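Side-chain contacts in SH2 domain-containing protein 3C (PDB 3T6G), which acts as an adapter in cell adhesion and migration, its C-terminal Ras-GEF-like domain being locked in a closed form required for binding BCAR1: residues Gly92-Leu95 and Arg96-Leu99; Phe206-Val209 and Leu210-Ile213. The protein carries 2 engineered substitutions. All coordinates share one frame; numbering follows the deposited sequence.

Contact 1. Residues Gly92-Leu95 and Arg96-Leu99; sequences GRQL and RLDL
The first turns of helix 93-115, with Gly92 as its N-cap, are where Arg96 folds back alongside Gly92 and Arg93. Arg96 N takes the Gly92 carbonyl, N to O 3.0 Å and almost straight at 176°, the first of four successive i to i+4 bonds that end with Leu99 N on Leu95 O at 2.8 Å. In Arg96, CG beside the backbone N (chi1 -83°) and a bend at chi3 together bring the guanidinium back until Gly92 C stands 3.6 Å above its plane, toward the rim. This is the N-terminal end of a long helix in the Ras-GEF-like domain, and Glu217 is shared here: its OE2 pairs with Arg96 NE and its OE1 with Arg93 NH2, while Arg96 NH1 is bonded to the carbonyls of Leu87 and Leu89. A leucine in place of Arg96 would probably leave those carbonyls and one Glu217 oxygen without their partner. One turn after Arg93, Leu97 sets CD1 over one face of the Arg93 guanidinium, 3.7 Å from Arg93 NH1. Gln94 OE1 comes within 3.7 Å of Asp98 OD1, amide and carboxylate planes 46° apart; the carboxylate bonds elsewhere, OD1 to Ser14 OG and OD2 to Ser15 N.

Contact 2. Residues Phe206-Val209 and Leu210-Ile213; sequences FPHV and LPLI
His208 and Pro211 meet where the loop that follows helix 175-193 turns into helix 210-215. The approach begins at Phe206, whose ring stacks on Phe146 and whose backbone is bonded to Gly143 and Met145; Pro207 comes next, resting on Met84 and on Val249 of helix 236-250. Neither touches residues 210-213. At His208 the contact starts. Its CG is anti to the backbone N (chi1 -170°), and the imidazole reaches forward to the pyrrolidine of Pro211, the two side chains crossing at about a right angle. Pro211 CD sits over one face of the His208 ring, 3.5 Å from its centroid and 26° off the normal, in a CH-pi contact. The methylene is shifted toward the NE2 and CE1 side, with Pro211 CG 3.4 Å from His208 NE2. Val209 is the N-cap: its carbonyl O accepts the N-H of Ile213, O to N 3.0 Å, in a nearly straight bond, closing the first helical turn. The same Val209 oxygen is flanked by Ile213 CG1, 3.3 Å away, because that branch stands between the backbone N and carbonyl carbon (chi1 60°). The proline suits this place: its nitrogen has no hydrogen to donate, and in a first turn no carbonyl of the helix would be there to receive one. With NE2 bonded to Asn193 OD1, the imidazole is likely to be held against turning, its face kept toward the proline at the start of the helix.

Overall arrangement
From the N terminus, the chain reaches contact 1 at the start of helix 93-115, runs on through the helices up to 175-193, and then enters contact 2 at the start of helix 210-215. Contact 1 runs over the first two turns of its helix, contact 2 over the turn that opens helix 210-215; neither closes a long loop, and they follow in series without nesting or crossing. Their centres are about 12 Å apart, and the two helices touch directly: Arg96 CG lies 3.3 Å from Ile213 CG2, and Leu99 CB meets Ile213 CD1. Ile213 thus joins the two helix starts within the Ras-GEF-like domain, while Leu212 and Pro211 extend contact 2 to helix 236-250.

Contact 1. Residues Gly92-Leu95 and Arg96-Leu99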
ATOM      1  N   GLY A  92       9.766   1.808   8.009  1.00 60.27           N
ATOM      2  CA  GLY A  92       9.194   1.938   6.683  1.00 59.52           C
ATOM      3  C   GLY A  92       7.981   2.854   6.684  1.00 62.42           C
ATOM      4  O   GLY A  92       7.288   2.985   5.686  1.00 70.09           O
ATOM      5  N   ARG A  93       7.727   3.511   7.803  1.00 68.73           N
ATOM      6  CA  ARG A  93       6.536   4.349   7.911  1.00 74.14           C
ATOM      7  C   ARG A  93       6.446   5.441   6.824  1.00 73.49           C
ATOM      8  O   ARG A  93       5.391   5.651   6.223  1.00 74.66           O
ATOM      9  CB  ARG A  93       6.428   4.941   9.324  1.00 70.88           C
ATOM     10  CG  ARG A  93       5.566   6.188   9.431  1.00 76.19           C
ATOM     11  CD  ARG A  93       4.967   6.352  10.831  1.00 88.13           C
ATOM     12  NE  ARG A  93       3.509   6.433  10.778  1.00 94.41           N
ATOM     13  CZ  ARG A  93       2.824   7.574  10.790  1.00 98.89           C
ATOM     14  NH1 ARG A  93       3.463   8.740  10.880  1.00 94.60           N
ATOM     15  NH2 ARG A  93       1.495   7.548  10.718  1.00100.04           N
ATOM     16  N   GLN A  94       7.548   6.133   6.563  1.00 73.07           N
ATOM     17  CA  GLN A  94       7.518   7.239   5.612  1.00 69.45           C
ATOM     18  C   GLN A  94       7.272   6.774   4.156  1.00 64.23           C
ATOM     19  O   GLN A  94       6.521   7.401   3.412  1.00 60.99           O
ATOM     20  CB  GLN A  94       8.779   8.072   5.719  1.00 64.76           C
ATOM     21  CG  GLN A  94       8.640   9.419   5.054  1.00 83.69           C
ATOM     22  CD  GLN A  94       7.439  10.189   5.573  1.00 91.89           C
ATOM     23  OE1 GLN A  94       6.486  10.440   4.831  1.00 97.28           O
ATOM     24  NE2 GLN A  94       7.475  10.566   6.850  1.00 83.86           N
ATOM     25  N   LEU A  95       7.920   5.675   3.779  1.00 45.08           N
ATOM     26  CA  LEU A  95       7.665   4.996   2.545  1.00 43.17           C
ATOM     27  C   LEU A  95       6.165   4.717   2.419  1.00 60.22           C
ATOM     28  O   LEU A  95       5.518   5.169   1.470  1.00 60.56           O
ATOM     29  CB  LEU A  95       8.469   3.685   2.474  1.00 36.93           C
ATOM     30  CG  LEU A  95       8.248   3.009   1.108  1.00 48.96           C
ATOM     31  CD1 LEU A  95       8.568   4.010  -0.055  1.00 50.65           C
ATOM     32  CD2 LEU A  95       9.030   1.696   0.938  1.00 44.45           C
ATOM     33  N   ARG A  96       5.617   3.989   3.388  1.00 60.77           N
ATOM     34  CA  ARG A  96       4.186   3.684   3.408  1.00 57.68           C
ATOM     35  C   ARG A  96       3.316   4.934   3.219  1.00 62.70           C
ATOM     36  O   ARG A  96       2.314   4.915   2.490  1.00 57.58           O
ATOM     37  CB  ARG A  96       3.793   3.005   4.712  1.00 56.02           C
ATOM     38  CG  ARG A  96       4.024   1.512   4.755  1.00 66.76           C
ATOM     39  CD  ARG A  96       3.419   0.931   6.045  1.00 71.44           C
ATOM     40  NE  ARG A  96       4.038   1.517   7.232  1.00 70.04           N
ATOM     41  CZ  ARG A  96       5.017   0.933   7.912  1.00 61.66           C
ATOM     42  NH1 ARG A  96       5.471  -0.249   7.526  1.00 64.55           N
ATOM     43  NH2 ARG A  96       5.550   1.534   8.962  1.00 51.61           N
ATOM     44  N   LEU A  97       3.681   6.025   3.880  1.00 55.48           N
ATOM     45  CA  LEU A  97       2.879   7.222   3.731  1.00 56.82           C
ATOM     46  C   LEU A  97       3.023   7.808   2.320  1.00 67.43           C
ATOM     47  O   LEU A  97       2.032   8.251   1.747  1.00 69.32           O
ATOM     48  CB  LEU A  97       3.209   8.246   4.813  1.00 52.34           C
ATOM     49  CG  LEU A  97       2.785   7.850   6.230  1.00 57.04           C
ATOM     50  CD1 LEU A  97       3.089   8.982   7.190  1.00 58.80           C
ATOM     51  CD2 LEU A  97       1.312   7.523   6.272  1.00 54.09           C
ATOM     52  N   ASP A  98       4.240   7.782   1.763  1.00 58.23           N
ATOM     53  CA  ASP A  98       4.492   8.277   0.407  1.00 55.34           C
ATOM     54  C   ASP A  98       3.723   7.481  -0.642  1.00 59.53           C
ATOM     55  O   ASP A  98       3.149   8.057  -1.564  1.00 60.39           O
ATOM     56  CB  ASP A  98       5.980   8.225   0.048  1.00 40.67           C
ATOM     57  CG  ASP A  98       6.770   9.291   0.732  1.00 53.89           C
ATOM     58  OD1 ASP A  98       6.146  10.293   1.166  1.00 58.98           O
ATOM     59  OD2 ASP A  98       8.010   9.129   0.835  1.00 59.22           O
ATOM     60  N   LEU A  99       3.750   6.159  -0.521  1.00 50.69           N
ATOM     61  CA  LEU A  99       2.984   5.331  -1.426  1.00 53.57           C
ATOM     62  C   LEU A  99       1.488   5.611  -1.292  1.00 60.87           C
ATOM     63  O   LEU A  99       0.753   5.418  -2.241  1.00 60.17           O
ATOM     64  CB  LEU A  99       3.254   3.845  -1.214  1.00 48.72           C
ATOM     65  CG  LEU A  99       4.588   3.271  -1.674  1.00 53.66           C
ATOM     66  CD1 LEU A  99       4.664   1.790  -1.262  1.00 53.02           C
ATOM     67  CD2 LEU A  99       4.735   3.408  -3.177  1.00 53.75           C
TER

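Contact 2. Residues Phe206-Val209 and Leu210-Ile213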
ATOM      1  N   PHE A 206       4.968  -5.462  -9.136  1.00 51.66           N
ATOM      2  CA  PHE A 206       4.603  -4.636  -8.005  1.00 49.36           C
ATOM      3  C   PHE A 206       3.353  -5.223  -7.361  1.00 65.35           C
ATOM      4  O   PHE A 206       2.248  -4.989  -7.827  1.00 73.01           O
ATOM      5  CB  PHE A 206       4.343  -3.222  -8.469  1.00 41.56           C
ATOM      6  CG  PHE A 206       4.285  -2.230  -7.361  1.00 42.44           C
ATOM      7  CD1 PHE A 206       4.615  -0.914  -7.588  1.00 44.07           C
ATOM      8  CD2 PHE A 206       3.928  -2.621  -6.091  1.00 48.43           C
ATOM      9  CE1 PHE A 206       4.578   0.003  -6.577  1.00 44.92           C
ATOM     10  CE2 PHE A 206       3.875  -1.703  -5.071  1.00 47.66           C
ATOM     11  CZ  PHE A 206       4.190  -0.391  -5.315  1.00 43.74           C
ATOM     12  N   PRO A 207       3.532  -5.972  -6.264  1.00 69.73           N
ATOM     13  CA  PRO A 207       2.495  -6.806  -5.657  1.00 52.10           C
ATOM     14  C   PRO A 207       1.436  -5.938  -5.008  1.00 50.16           C
ATOM     15  O   PRO A 207       1.607  -4.709  -4.891  1.00 43.43           O
ATOM     16  CB  PRO A 207       3.257  -7.533  -4.564  1.00 60.86           C
ATOM     17  CG  PRO A 207       4.223  -6.473  -4.088  1.00 66.79           C
ATOM     18  CD  PRO A 207       4.672  -5.775  -5.349  1.00 70.54           C
ATOM     19  N   HIS A 208       0.349  -6.569  -4.579  1.00 53.12           N
ATOM     20  CA  HIS A 208      -0.727  -5.834  -3.928  1.00 57.80           C
ATOM     21  C   HIS A 208      -0.330  -5.564  -2.458  1.00 62.01           C
ATOM     22  O   HIS A 208      -0.268  -6.484  -1.643  1.00 67.79           O
ATOM     23  CB  HIS A 208      -2.043  -6.630  -4.061  1.00 51.55           C
ATOM     24  CG  HIS A 208      -3.259  -5.873  -3.631  1.00 53.49           C
ATOM     25  ND1 HIS A 208      -3.447  -4.542  -3.921  1.00 53.48           N
ATOM     26  CD2 HIS A 208      -4.348  -6.261  -2.918  1.00 64.64           C
ATOM     27  CE1 HIS A 208      -4.600  -4.136  -3.410  1.00 56.52           C
ATOM     28  NE2 HIS A 208      -5.164  -5.161  -2.798  1.00 60.97           N
ATOM     29  N   VAL A 209      -0.049  -4.308  -2.127  1.00 53.34           N
ATOM     30  CA  VAL A 209       0.418  -3.952  -0.787  1.00 54.04           C
ATOM     31  C   VAL A 209      -0.448  -2.864  -0.159  1.00 59.54           C
ATOM     32  O   VAL A 209      -0.149  -2.399   0.940  1.00 56.28           O
ATOM     33  CB  VAL A 209       1.915  -3.433  -0.776  1.00 53.12           C
ATOM     34  CG1 VAL A 209       2.862  -4.407  -1.442  1.00 48.14           C
ATOM     35  CG2 VAL A 209       2.038  -2.071  -1.448  1.00 36.48           C
ATOM     36  N   LEU A 210      -1.506  -2.427  -0.842  1.00 58.63           N
ATOM     37  CA  LEU A 210      -2.367  -1.402  -0.235  1.00 58.38           C
ATOM     38  C   LEU A 210      -3.139  -1.854   1.018  1.00 62.32           C
ATOM     39  O   LEU A 210      -3.259  -1.102   1.978  1.00 68.70           O
ATOM     40  CB  LEU A 210      -3.297  -0.736  -1.247  1.00 51.23           C
ATOM     41  CG  LEU A 210      -2.793   0.694  -1.379  1.00 60.89           C
ATOM     42  CD1 LEU A 210      -1.753   0.758  -2.480  1.00 61.56           C
ATOM     43  CD2 LEU A 210      -3.915   1.668  -1.617  1.00 61.71           C
ATOM     44  N   PRO A 211      -3.687  -3.067   1.013  1.00 63.67           N
ATOM     45  CA  PRO A 211      -4.263  -3.454   2.299  1.00 71.58           C
ATOM     46  C   PRO A 211      -3.222  -3.360   3.412  1.00 66.13           C
ATOM     47  O   PRO A 211      -3.441  -2.614   4.353  1.00 70.97           O
ATOM     48  CB  PRO A 211      -4.691  -4.899   2.059  1.00 71.31           C
ATOM     49  CG  PRO A 211      -5.068  -4.902   0.630  1.00 69.19           C
ATOM     50  CD  PRO A 211      -4.065  -3.997  -0.060  1.00 69.11           C
ATOM     51  N   LEU A 212      -2.106  -4.073   3.292  1.00 62.18           N
ATOM     52  CA  LEU A 212      -1.032  -3.993   4.288  1.00 59.29           C
ATOM     53  C   LEU A 212      -0.676  -2.566   4.753  1.00 63.86           C
ATOM     54  O   LEU A 212      -0.732  -2.260   5.935  1.00 66.82           O
ATOM     55  CB  LEU A 212       0.228  -4.645   3.749  1.00 57.54           C
ATOM     56  CG  LEU A 212       1.476  -4.413   4.606  1.00 70.29           C
ATOM     57  CD1 LEU A 212       1.347  -5.158   5.953  1.00 75.56           C
ATOM     58  CD2 LEU A 212       2.725  -4.865   3.868  1.00 60.32           C
ATOM     59  N   ILE A 213      -0.291  -1.683   3.845  1.00 58.54           N
ATOM     60  CA  ILE A 213       0.172  -0.386   4.304  1.00 55.96           C
ATOM     61  C   ILE A 213      -0.931   0.428   4.950  1.00 65.26           C
ATOM     62  O   ILE A 213      -0.674   1.350   5.719  1.00 77.70           O
ATOM     63  CB  ILE A 213       0.883   0.430   3.212  1.00 56.61           C
ATOM     64  CG1 ILE A 213      -0.036   0.696   2.017  1.00 60.55           C
ATOM     65  CG2 ILE A 213       2.166  -0.269   2.770  1.00 49.46           C
ATOM     66  CD1 ILE A 213       0.645   1.547   0.953  1.00 51.55           C
TER